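PDB 6EXS: peptide ABC transporter permease from Staphylococcus hominis, which probably couples proton movement to peptide uptake, as in other POT family transporters, and binds a thioalcohol-conjugated peptide, a malodour precursor. Local coordinates for residues F335-F346 and I400-L411. Numbering follows the deposited sequence.
Sequences FQSINPLFILLF and ILSYVICVIGEL. With C3H (2-[[(2~{R})-2-azanyl-3-[(3~{S})-3-methyl-1-oxidanyl-hexan-3-yl]sulfanyl-propanoyl]amino]ethanoic acid), chain O; OLC ((2R)-2,3-dihydroxypropyl (9Z)-octadec-9-enoate), chain B.
N339 ND2 is gripped by two acceptors. One is E410 OE1, 2.9 Å from ND2 in a nearly straight hydrogen bond (169°). This oxygen lies in the amide plane of N339, but the amide meets the carboxylate from above its plane. The other acceptor is a water, which also donates to Y403 O at 2.7 Å. A second water lies between N339 OD1 and E410 OE2, within hydrogen-bonding distance of both. N339 CG points away from the backbone N (chi1 -178°). This carries the amide across V407, with ND2 3.5 Å from V407 CB.

Around this polar centre the packing is apolar. V407 CG1 touches F342 CB at 3.6 Å. V404 lays CG2 over the F342 ring, an off-centre CH-pi contact. Y403 and F335 have near-parallel rings (22°) slid so far apart that they barely overlap. I338 CG2 rests on Y403 CB at 3.7 Å. Y403 OH is hydrogen-bonded to G305 O.

Two helices of this Major Facilitator Superfamily transporter cross here, and F335, Q336, I338, N339, P340, Y403 and C406 line the substrate pocket. The thioalcohol-conjugated peptide lies against this interface. Its hydroxyl O donates to F335 O and accepts from N339 N at 3.0 Å, and its amine donates to Q336 O. The N339 side-chain amide ties helix 338-357 to helix 396-418, while its backbone N holds the ligand hydroxyl. Substrate binding and the helix interface thus share one residue.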
# COMPACT_ATOMS: atom_id res chain seq x y z
N PHE A 335 5.19 -16.24 1.10
CA PHE A 335 5.89 -15.35 0.16
C PHE A 335 5.65 -13.88 0.53
O PHE A 335 6.50 -13.05 0.23
CB PHE A 335 5.36 -15.55 -1.27
CG PHE A 335 5.91 -16.73 -2.03
CD1 PHE A 335 7.29 -16.91 -2.16
CD2 PHE A 335 5.07 -17.59 -2.71
CE1 PHE A 335 7.80 -17.98 -2.90
CE2 PHE A 335 5.58 -18.65 -3.46
CZ PHE A 335 6.94 -18.85 -3.54
N GLN A 336 4.49 -13.56 1.18
CA GLN A 336 4.06 -12.22 1.63
C GLN A 336 4.80 -11.72 2.89
O GLN A 336 4.76 -10.52 3.19
CB GLN A 336 2.54 -12.18 1.90
CG GLN A 336 1.67 -12.57 0.72
CD GLN A 336 1.98 -11.71 -0.46
OE1 GLN A 336 2.64 -12.15 -1.40
NE2 GLN A 336 1.55 -10.45 -0.40
N SER A 337 5.40 -12.66 3.65
CA SER A 337 6.14 -12.43 4.88
C SER A 337 7.61 -12.07 4.63
O SER A 337 8.26 -11.54 5.54
CB SER A 337 6.06 -13.67 5.78
OG SER A 337 4.76 -13.86 6.32
N ILE A 338 8.13 -12.32 3.39
CA ILE A 338 9.54 -12.08 3.04
C ILE A 338 9.92 -10.58 3.18
O ILE A 338 10.84 -10.26 3.93
CB ILE A 338 9.95 -12.67 1.66
CG1 ILE A 338 9.71 -14.21 1.61
CG2 ILE A 338 11.44 -12.34 1.36
CD1 ILE A 338 9.80 -14.84 0.26
N ASN A 339 9.24 -9.71 2.44
CA ASN A 339 9.44 -8.26 2.43
C ASN A 339 9.31 -7.62 3.85
O ASN A 339 10.25 -6.93 4.24
CB ASN A 339 8.52 -7.62 1.39
CG ASN A 339 8.63 -6.15 1.22
OD1 ASN A 339 8.09 -5.40 2.02
ND2 ASN A 339 9.22 -5.71 0.11
N PRO A 340 8.22 -7.86 4.65
CA PRO A 340 8.17 -7.28 6.01
C PRO A 340 9.27 -7.79 6.95
O PRO A 340 9.72 -7.01 7.80
CB PRO A 340 6.78 -7.65 6.51
CG PRO A 340 6.02 -8.14 5.32
CD PRO A 340 7.01 -8.65 4.36
N LEU A 341 9.72 -9.06 6.81
CA LEU A 341 10.81 -9.61 7.64
C LEU A 341 12.12 -8.86 7.37
O LEU A 341 12.79 -8.45 8.33
CB LEU A 341 11.00 -11.12 7.42
CG LEU A 341 12.19 -11.77 8.16
CD1 LEU A 341 11.96 -11.80 9.66
CD2 LEU A 341 12.47 -13.16 7.64
N PHE A 342 12.48 -8.66 6.09
CA PHE A 342 13.71 -7.95 5.70
C PHE A 342 13.68 -6.47 6.06
O PHE A 342 14.72 -5.92 6.40
CB PHE A 342 14.03 -8.18 4.22
CG PHE A 342 14.78 -9.48 4.00
CD1 PHE A 342 14.12 -10.70 4.08
CD2 PHE A 342 16.14 -9.48 3.74
CE1 PHE A 342 14.81 -11.90 3.92
CE2 PHE A 342 16.84 -10.68 3.56
CZ PHE A 342 16.17 -11.89 3.66
N ILE A 343 12.48 -5.84 6.02
CA ILE A 343 12.32 -4.45 6.44
C ILE A 343 12.61 -4.40 7.94
O ILE A 343 13.44 -3.61 8.36
CB ILE A 343 10.92 -3.86 6.06
CG1 ILE A 343 10.79 -3.70 4.53
CG2 ILE A 343 10.69 -2.50 6.76
CD1 ILE A 343 9.42 -3.45 4.04
N LEU A 344 11.98 -5.28 8.74
CA LEU A 344 12.18 -5.36 10.18
C LEU A 344 13.64 -5.59 10.58
O LEU A 344 14.13 -4.93 11.49
CB LEU A 344 11.26 -6.41 10.84
CG LEU A 344 9.79 -6.03 11.01
CD1 LEU A 344 8.94 -7.26 11.15
CD2 LEU A 344 9.57 -5.13 12.20
N LEU A 345 14.34 -6.49 9.88
CA LEU A 345 15.73 -6.79 10.21
C LEU A 345 16.74 -5.76 9.71
O LEU A 345 17.71 -5.50 10.42
CB LEU A 345 16.16 -8.18 9.66
CG LEU A 345 15.39 -9.42 10.09
CD1 LEU A 345 15.75 -10.60 9.20
CD2 LEU A 345 15.61 -9.75 11.55
N PHE A 346 16.54 -5.22 8.50
CA PHE A 346 17.56 -4.36 7.91
C PHE A 346 17.20 -2.87 7.74
O PHE A 346 18.11 -2.11 7.37
CB PHE A 346 18.05 -4.97 6.59
CG PHE A 346 18.51 -6.40 6.77
CD1 PHE A 346 19.66 -6.70 7.49
CD2 PHE A 346 17.76 -7.46 6.26
CE1 PHE A 346 20.06 -8.03 7.68
CE2 PHE A 346 18.16 -8.79 6.45
CZ PHE A 346 19.32 -9.06 7.15
N ILE A 400 12.40 -16.80 -3.85
CA ILE A 400 12.73 -16.12 -2.60
C ILE A 400 13.84 -15.07 -2.83
O ILE A 400 13.73 -13.95 -2.32
CB ILE A 400 13.04 -17.14 -1.46
CG1 ILE A 400 11.75 -17.94 -1.09
CG2 ILE A 400 13.64 -16.43 -0.22
CD1 ILE A 400 11.95 -19.21 -0.30
N LEU A 401 14.87 -15.40 -3.65
CA LEU A 401 15.96 -14.49 -4.02
C LEU A 401 15.41 -13.27 -4.77
O LEU A 401 15.89 -12.16 -4.55
CB LEU A 401 17.06 -15.22 -4.84
CG LEU A 401 18.28 -14.41 -5.34
CD1 LEU A 401 18.94 -13.55 -4.23
CD2 LEU A 401 19.29 -15.31 -6.01
N SER A 402 14.37 -13.46 -5.61
CA SER A 402 13.73 -12.34 -6.32
C SER A 402 13.08 -11.35 -5.32
O SER A 402 13.30 -10.15 -5.44
CB SER A 402 12.71 -12.86 -7.32
OG SER A 402 12.24 -11.77 -8.10
N TYR A 403 12.36 -11.87 -4.30
CA TYR A 403 11.74 -11.08 -3.24
C TYR A 403 12.80 -10.30 -2.44
O TYR A 403 12.59 -9.12 -2.15
CB TYR A 403 10.95 -11.99 -2.28
CG TYR A 403 9.57 -12.37 -2.79
CD1 TYR A 403 8.52 -11.45 -2.77
CD2 TYR A 403 9.31 -13.65 -3.26
CE1 TYR A 403 7.25 -11.79 -3.22
CE2 TYR A 403 8.05 -13.99 -3.76
CZ TYR A 403 7.02 -13.07 -3.72
OH TYR A 403 5.77 -13.40 -4.18
N VAL A 404 13.92 -10.96 -2.11
CA VAL A 404 15.03 -10.38 -1.33
C VAL A 404 15.70 -9.23 -2.08
O VAL A 404 15.99 -8.21 -1.46
CB VAL A 404 16.05 -11.46 -0.84
CG1 VAL A 404 17.24 -10.82 -0.13
CG2 VAL A 404 15.37 -12.50 0.07
N ILE A 405 15.91 -9.36 -3.41
CA ILE A 405 16.53 -8.29 -4.20
C ILE A 405 15.62 -7.06 -4.24
O ILE A 405 16.08 -5.93 -4.05
CB ILE A 405 17.00 -8.76 -5.60
CG1 ILE A 405 18.07 -9.89 -5.48
CG2 ILE A 405 17.54 -7.58 -6.45
CD1 ILE A 405 18.18 -10.80 -6.73
N CYS A 406 14.31 -7.29 -4.40
CA CYS A 406 13.30 -6.22 -4.43
C CYS A 406 13.19 -5.44 -3.11
O CYS A 406 13.09 -4.21 -3.14
CB CYS A 406 11.95 -6.76 -4.88
SG CYS A 406 10.88 -5.49 -5.58
N VAL A 407 13.18 -6.16 -1.97
CA VAL A 407 13.07 -5.53 -0.65
C VAL A 407 14.37 -4.74 -0.32
O VAL A 407 14.26 -3.67 0.27
CB VAL A 407 12.61 -6.49 0.47
CG1 VAL A 407 13.61 -7.62 0.71
CG2 VAL A 407 12.32 -5.74 1.77
N ILE A 408 15.56 -5.21 -0.76
CA ILE A 408 16.83 -4.48 -0.58
C ILE A 408 16.72 -3.12 -1.30
O ILE A 408 17.22 -2.11 -0.78
CB ILE A 408 18.09 -5.31 -0.98
CG1 ILE A 408 18.33 -6.47 0.01
CG2 ILE A 408 19.35 -4.42 -1.07
CD1 ILE A 408 19.23 -7.56 -0.52
N GLY A 409 16.03 -3.11 -2.44
CA GLY A 409 15.73 -1.91 -3.22
C GLY A 409 14.75 -0.99 -2.49
O GLY A 409 14.90 0.23 -2.55
N GLU A 410 13.77 -1.58 -1.77
CA GLU A 410 12.77 -0.83 -0.99
C GLU A 410 13.43 -0.06 0.17
O GLU A 410 12.99 1.05 0.50
CB GLU A 410 11.67 -1.75 -0.45
CG GLU A 410 10.40 -1.02 -0.11
CD GLU A 410 9.25 -1.88 0.36
OE1 GLU A 410 8.95 -2.90 -0.31
OE2 GLU A 410 8.59 -1.48 1.35
N LEU A 411 14.48 -0.65 0.77
CA LEU A 411 15.24 -0.06 1.88
C LEU A 411 15.97 1.22 1.44
O LEU A 411 16.23 2.08 2.28
CB LEU A 411 16.23 -1.09 2.48
CG LEU A 411 15.65 -2.40 3.06
CD1 LEU A 411 16.72 -3.46 3.21
CD2 LEU A 411 14.93 -2.17 4.39
O2 C3H O . 3.15 -2.85 4.40
C11 C3H O . 4.28 -3.18 4.45
O3 C3H O . 5.26 -2.35 4.56
C10 C3H O . 4.77 -4.59 4.34
N1 C3H O . 3.91 -5.43 3.54
C9 C3H O . 4.02 -5.50 2.23
O1 C3H O . 4.08 -4.51 1.51
C8 C3H O . 4.10 -6.85 1.59
N C3H O . 3.65 -7.86 2.55
C7 C3H O . 3.19 -6.93 0.36
S C3H O . 3.98 -6.79 -1.26
C3 C3H O . 5.08 -8.27 -1.62
C4 C3H O . 4.16 -9.46 -1.74
C5 C3H O . 6.12 -8.34 -0.49
C6 C3H O . 6.99 -9.58 -0.44
O C3H O . 6.82 -10.29 0.74
C2 C3H O . 5.84 -8.08 -2.93
C1 C3H O . 7.35 -8.04 -2.81
C C3H O . 8.01 -7.86 -4.15
C18 OLC B . 9.44 -16.24 6.84
C10 OLC B . 17.33 -16.11 1.68
C9 OLC B . 17.75 -16.18 0.41
C17 OLC B . 9.76 -15.60 5.50
C11 OLC B . 16.37 -17.02 2.40
C8 OLC B . 17.35 -17.17 -0.65
C24 OLC B . 21.16 -24.51 -8.55
C16 OLC B . 10.62 -16.45 4.59
C12 OLC B . 15.31 -16.26 3.22
C7 OLC B . 18.39 -18.26 -0.94
C15 OLC B . 12.12 -16.21 4.72
C13 OLC B . 14.44 -17.15 4.10
C6 OLC B . 19.61 -17.83 -1.76
C14 OLC B . 12.95 -17.08 3.77
C5 OLC B . 19.41 -17.72 -3.28
C4 OLC B . 19.25 -19.02 -4.07
C3 OLC B . 20.53 -19.83 -4.26
C2 OLC B . 20.54 -20.66 -5.55
C21 OLC B . 19.37 -23.88 -6.87
C1 OLC B . 19.89 -22.01 -5.47
C22 OLC B . 20.15 -25.00 -7.54
O19 OLC B . 19.13 -22.36 -4.61
O25 OLC B . 20.53 -23.91 -9.68
O23 OLC B . 20.78 -25.82 -6.56
O20 OLC B . 20.24 -22.77 -6.51
O HOH W 1 6.60 -3.23 2.03
O HOH W 2 10.29 -7.76 -1.77